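Local structure of RagB/SusD domain protein (5J90) at residues F134-Y139 with I468-S473; I149-Q154 with V482-S487. The protein binds chitin as a SusD homolog and probably serves chitin uptake as an outer-membrane lipoprotein encoded in a polysaccharide utilization locus. All coordinates share one frame; numbering follows the deposited sequence.

In the fold
Leaving the N terminus, the chain runs through helices 83-108 and 113-134 before reaching 134-139, the first half of contact 1. The same loop goes on to 149-154, the first half of contact 2, and then enters helix 154-177. More than 300 residues later the chain returns: 468-473 closes contact 1, and 482-487, on helix 479-489, closes contact 2. The two closures therefore cross rather than nest. Their centres lie about 8 Å apart. A probable hydrogen bond from D152 N to I137 O (2.8 Å) joins the two loop segments. Together the contacts tie the 134-154 connection to the short helices 472-477 and 479-489 near the C terminus.

Contact 1 of 2, residues F134-Y139 with I468-S473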
loop_
_atom_site.group_PDB
_atom_site.type_symbol
_atom_site.label_atom_id
_atom_site.label_comp_id
_atom_site.label_asym_id
_atom_site.label_seq_id
_atom_site.Cartn_x
_atom_site.Cartn_y
_atom_site.Cartn_z
ATOM N N PHE A 134 0.872 10.844 10.219
ATOM C CA PHE A 134 2.013 11.125 9.344
ATOM C C PHE A 134 2.605 9.910 8.634
ATOM O O PHE A 134 3.250 10.061 7.584
ATOM C CB PHE A 134 3.122 11.842 10.137
ATOM C CG PHE A 134 2.737 13.219 10.599
ATOM C CD1 PHE A 134 2.790 14.294 9.723
ATOM C CD2 PHE A 134 2.293 13.436 11.900
ATOM C CE1 PHE A 134 2.404 15.557 10.131
ATOM C CE2 PHE A 134 1.903 14.701 12.312
ATOM C CZ PHE A 134 1.963 15.759 11.427
ATOM N N GLY A 135 2.411 8.717 9.199
ATOM C CA GLY A 135 3.087 7.518 8.718
ATOM C C GLY A 135 4.379 7.303 9.494
ATOM O O GLY A 135 4.354 7.106 10.708
ATOM N N PRO A 136 5.532 7.351 8.814
ATOM C CA PRO A 136 6.790 7.304 9.563
ATOM C C PRO A 136 6.856 8.452 10.572
ATOM O O PRO A 136 6.409 9.561 10.273
ATOM C CB PRO A 136 7.859 7.487 8.470
ATOM C CG PRO A 136 7.171 7.039 7.190
ATOM C CD PRO A 136 5.743 7.473 7.360
ATOM N N ILE A 137 7.381 8.167 11.762
ATOM C CA ILE A 137 7.577 9.211 12.778
ATOM C C ILE A 137 8.864 8.941 13.540
ATOM O O ILE A 137 9.445 7.861 13.435
ATOM C CB ILE A 137 6.394 9.285 13.787
ATOM C CG1 ILE A 137 6.283 7.985 14.594
ATOM C CG2 ILE A 137 5.089 9.633 13.074
ATOM C CD1 ILE A 137 5.382 8.107 15.832
ATOM N N ILE A 138 9.315 9.927 14.312
ATOM C CA ILE A 138 10.402 9.700 15.250
ATOM C C ILE A 138 9.881 8.880 16.431
ATOM O O ILE A 138 8.871 9.228 17.052
ATOM C CB ILE A 138 11.013 11.026 15.733
ATOM C CG1 ILE A 138 11.687 11.737 14.560
ATOM C CG2 ILE A 138 12.016 10.761 16.853
ATOM C CD1 ILE A 138 12.143 13.167 14.869
ATOM N N TYR A 139 10.540 7.769 16.728
ATOM C CA TYR A 139 10.093 6.941 17.844
ATOM C C TYR A 139 11.312 6.348 18.555
ATOM O O TYR A 139 11.706 6.854 19.604
ATOM C CB TYR A 139 9.050 5.896 17.388
ATOM C CG TYR A 139 8.082 5.478 18.480
ATOM C CD1 TYR A 139 7.142 6.372 18.980
ATOM C CD2 TYR A 139 8.099 4.185 18.998
ATOM C CE1 TYR A 139 6.259 5.999 19.984
ATOM C CE2 TYR A 139 7.210 3.803 20.009
ATOM C CZ TYR A 139 6.296 4.717 20.487
ATOM O OH TYR A 139 5.404 4.368 21.480
ATOM N N ILE A 468 -1.048 13.447 6.606
ATOM C CA ILE A 468 -0.515 14.806 6.560
ATOM C C ILE A 468 0.979 14.727 6.253
ATOM O O ILE A 468 1.680 13.805 6.686
ATOM C CB ILE A 468 -0.817 15.578 7.869
ATOM C CG1 ILE A 468 -2.334 15.662 8.057
ATOM C CG2 ILE A 468 -0.176 16.975 7.854
ATOM C CD1 ILE A 468 -2.780 16.392 9.325
ATOM N N ASN A 469 1.456 15.699 5.478
ATOM C CA ASN A 469 2.866 15.768 5.090
ATOM C C ASN A 469 3.787 16.174 6.241
ATOM O O ASN A 469 3.348 16.820 7.202
ATOM C CB ASN A 469 3.052 16.703 3.885
ATOM C CG ASN A 469 2.522 18.099 4.144
ATOM O OD1 ASN A 469 1.338 18.283 4.447
ATOM N ND2 ASN A 469 3.401 19.094 4.046
ATOM N N PHE A 470 5.052 15.784 6.152
ATOM C CA PHE A 470 6.008 16.059 7.225
ATOM C C PHE A 470 6.120 17.571 7.479
ATOM O O PHE A 470 5.956 18.382 6.562
ATOM C CB PHE A 470 7.367 15.421 6.906
ATOM C CG PHE A 470 7.327 13.915 6.821
ATOM C CD1 PHE A 470 6.764 13.156 7.833
ATOM C CD2 PHE A 470 7.867 13.256 5.720
ATOM C CE1 PHE A 470 6.743 11.757 7.754
ATOM C CE2 PHE A 470 7.842 11.871 5.625
ATOM C CZ PHE A 470 7.289 11.119 6.635
ATOM N N VAL A 471 6.387 17.940 8.729
ATOM C CA VAL A 471 6.160 19.321 9.172
ATOM C C VAL A 471 7.358 20.270 9.022
ATOM O O VAL A 471 8.521 19.845 8.895
ATOM C CB VAL A 471 5.629 19.361 10.631
ATOM C CG1 VAL A 471 4.391 18.482 10.768
ATOM C CG2 VAL A 471 6.707 18.942 11.614
ATOM N N GLN A 472 7.046 21.563 9.066
ATOM C CA GLN A 472 8.033 22.610 8.818
ATOM C C GLN A 472 9.174 22.613 9.811
ATOM O O GLN A 472 10.321 22.819 9.426
ATOM C CB GLN A 472 7.369 23.988 8.841
ATOM C CG GLN A 472 6.446 24.255 7.689
ATOM C CD GLN A 472 5.753 25.603 7.824
ATOM O OE1 GLN A 472 5.446 26.051 8.931
ATOM N NE2 GLN A 472 5.496 26.239 6.702
ATOM N N SER A 473 8.876 22.407 11.087
ATOM C CA SER A 473 9.930 22.450 12.095
ATOM C C SER A 473 10.954 21.353 11.835
ATOM O O SER A 473 12.148 21.515 12.108
ATOM C CB SER A 473 9.363 22.327 13.506
ATOM O OG SER A 473 8.808 21.028 13.691
#
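In F134 and F470, which touch across the contact, CG stands anti to the carbonyl carbon, beside the backbone N (chi1 -66° and -63°). From there each ring extends to the other segment. The F134 ring meets the backbone of 468-471. Its CE1 is 3.3 Å from N469 O, which lies at the ring edge in the ring plane. CD1 is equally close to I468 O, but that oxygen approaches obliquely. The buried I468 O has no hydrogen-bond partner in the model. Two methyl groups also touch the ring: F134 CE1 is 3.7 Å from I468 CG2 and 3.6 Å from V471 CG1. The V471 side chain crosses F134 at about a right angle.

F470 reaches back from 468-473. Its CE1 comes 3.4 Å from P136 O, again at the ring edge. This buried carbonyl too has no hydrogen-bond partner. The tip, CZ, packs 4.0 Å from P136 CD, and the two side chains cross roughly perpendicularly. No hydrogen bond links the segments. The contact combines apolar packing with two carbonyl oxygens, N469 O and P136 O, at ring edges. G135, with positive phi, turns the chain between F134 and P136 as helix 113-134 ends.

W90 of helix 83-108 meets the F134 ring edge-to-face and also touches V471. The contact thus lies between the end of helix 113-134, the side of helix 83-108 and the start of helix 472-477.

Contact 2 of 2, residues I149-Q154 with V482-S487; sequences IAYDSQ and VATGVS
A nearly straight hydrogen bond runs from Y151 N to T484 OG1, at 2.9 Å with an N-H...O angle of 177°. These two residues bury the most surface here, followed by V482. T484 OG1 sits between its own backbone N and carbonyl carbon (chi1 71°). It is also hydrogen-bonded to G481 O, one turn back in the helix. The hydroxyl therefore links the helix backbone to the backbone of the loop. A150 packs beside it, with CA 3.5 Å from T484 OG1.

The Y151 ring lies against the helix at G485. Y151 CD2 is 3.6 Å from G485 CA, which lies oblique to the ring. G485 has no side chain, and the ring lies directly against its CA. Further out, Y151 CE1 lies 3.9 Å from V482 N. The Y151 and V482 side chains run side by side, pointing the same way, and Y151 OH is 3.7 Å from V482 CG2. The hydroxyl itself is hydrogen-bonded to E474 of helix 472-477. F470 of contact 1 meets the Y151 ring edge-to-face, so the two contacts share a boundary.

K488, just beyond the helix segment, hydrogen-bonds Y151 O. Both backbone polar atoms of Y151 are thus bound from helix 479-489. An extended loop docks on this helix by one backbone-to-threonine hydrogen bond and by a tyrosine ring lying against a glycine. The arrangement belongs to the mainly helical SusD/RagB fold, of the TPR clan, and joins the loop before helix 154-177 to a helix near the C terminus.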
loop_
_atom_site.group_PDB
_atom_site.type_symbol
_atom_site.label_atom_id
_atom_site.label_comp_id
_atom_site.label_asym_id
_atom_site.label_seq_id
_atom_site.Cartn_x
_atom_site.Cartn_y
_atom_site.Cartn_z
ATOM N N ILE A 149 18.055 13.033 13.410
ATOM C CA ILE A 149 17.220 12.179 14.251
ATOM C C ILE A 149 16.309 11.391 13.312
ATOM O O ILE A 149 15.348 11.929 12.749
ATOM C CB ILE A 149 16.396 12.982 15.278
ATOM C CG1 ILE A 149 17.323 13.872 16.117
ATOM C CG2 ILE A 149 15.583 12.036 16.163
ATOM C CD1 ILE A 149 16.589 14.794 17.065
ATOM N N ALA A 150 16.660 10.128 13.103
ATOM C CA ALA A 150 15.988 9.312 12.099
ATOM C C ALA A 150 14.559 8.942 12.483
ATOM O O ALA A 150 14.222 8.804 13.665
ATOM C CB ALA A 150 16.801 8.057 11.799
ATOM N N TYR A 151 13.730 8.795 11.454
ATOM C CA TYR A 151 12.356 8.330 11.622
ATOM C C TYR A 151 12.324 6.808 11.537
ATOM O O TYR A 151 13.114 6.208 10.809
ATOM C CB TYR A 151 11.473 8.881 10.509
ATOM C CG TYR A 151 11.130 10.365 10.573
ATOM C CD1 TYR A 151 12.059 11.322 10.996
ATOM C CD2 TYR A 151 9.885 10.813 10.150
ATOM C CE1 TYR A 151 11.727 12.679 11.019
ATOM C CE2 TYR A 151 9.549 12.166 10.171
ATOM C CZ TYR A 151 10.476 13.094 10.601
ATOM O OH TYR A 151 10.134 14.430 10.625
ATOM N N ASP A 152 11.401 6.193 12.268
ATOM C CA ASP A 152 11.104 4.776 12.083
ATOM C C ASP A 152 9.998 4.620 11.032
ATOM O O ASP A 152 9.176 5.517 10.847
ATOM C CB ASP A 152 10.583 4.150 13.379
ATOM C CG ASP A 152 11.575 4.184 14.523
ATOM O OD1 ASP A 152 12.768 4.480 14.316
ATOM O OD2 ASP A 152 11.138 3.878 15.656
ATOM N N SER A 153 9.957 3.463 10.366
ATOM C CA SER A 153 8.822 3.181 9.495
ATOM C C SER A 153 7.577 2.957 10.353
ATOM O O SER A 153 7.674 2.597 11.526
ATOM C CB SER A 153 9.075 1.949 8.630
ATOM O OG SER A 153 9.025 0.776 9.429
ATOM N N GLN A 154 6.406 3.171 9.773
ATOM C CA GLN A 154 5.191 2.898 10.528
ATOM C C GLN A 154 5.091 1.434 10.963
ATOM O O GLN A 154 4.624 1.143 12.065
ATOM C CB GLN A 154 3.957 3.311 9.747
ATOM C CG GLN A 154 2.672 3.133 10.556
ATOM C CD GLN A 154 1.464 3.615 9.791
ATOM O OE1 GLN A 154 1.053 2.987 8.815
ATOM N NE2 GLN A 154 0.897 4.751 10.209
ATOM N N VAL A 482 13.978 14.075 8.203
ATOM C CA VAL A 482 12.879 14.077 7.248
ATOM C C VAL A 482 13.200 13.205 6.033
ATOM O O VAL A 482 12.336 12.485 5.536
ATOM C CB VAL A 482 12.494 15.504 6.824
ATOM C CG1 VAL A 482 11.431 15.472 5.728
ATOM C CG2 VAL A 482 12.001 16.284 8.037
ATOM N N ALA A 483 14.441 13.254 5.560
ATOM C CA ALA A 483 14.841 12.406 4.439
ATOM C C ALA A 483 14.617 10.932 4.757
ATOM O O ALA A 483 14.150 10.175 3.891
ATOM C CB ALA A 483 16.305 12.671 4.043
ATOM N N THR A 484 14.945 10.509 5.977
ATOM C CA THR A 484 14.668 9.125 6.371
ATOM C C THR A 484 13.163 8.860 6.419
ATOM O O THR A 484 12.717 7.770 6.056
ATOM C CB THR A 484 15.347 8.689 7.704
ATOM O OG1 THR A 484 14.719 9.330 8.827
ATOM C CG2 THR A 484 16.854 8.991 7.688
ATOM N N GLY A 485 12.379 9.847 6.844
ATOM C CA GLY A 485 10.933 9.684 6.859
ATOM C C GLY A 485 10.376 9.512 5.460
ATOM O O GLY A 485 9.534 8.643 5.223
ATOM N N VAL A 486 10.844 10.329 4.521
ATOM C CA VAL A 486 10.400 10.211 3.137
ATOM C C VAL A 486 10.787 8.840 2.564
ATOM O O VAL A 486 9.980 8.187 1.888
ATOM C CB VAL A 486 10.928 11.382 2.289
ATOM C CG1 VAL A 486 10.539 11.201 0.831
ATOM C CG2 VAL A 486 10.380 12.695 2.826
ATOM N N SER A 487 11.998 8.375 2.859
ATOM C CA SER A 487 12.411 7.047 2.426
ATOM C C SER A 487 11.435 5.999 2.945
ATOM O O SER A 487 10.983 5.135 2.193
ATOM C CB SER A 487 13.833 6.723 2.895
ATOM O OG SER A 487 14.779 7.608 2.309
#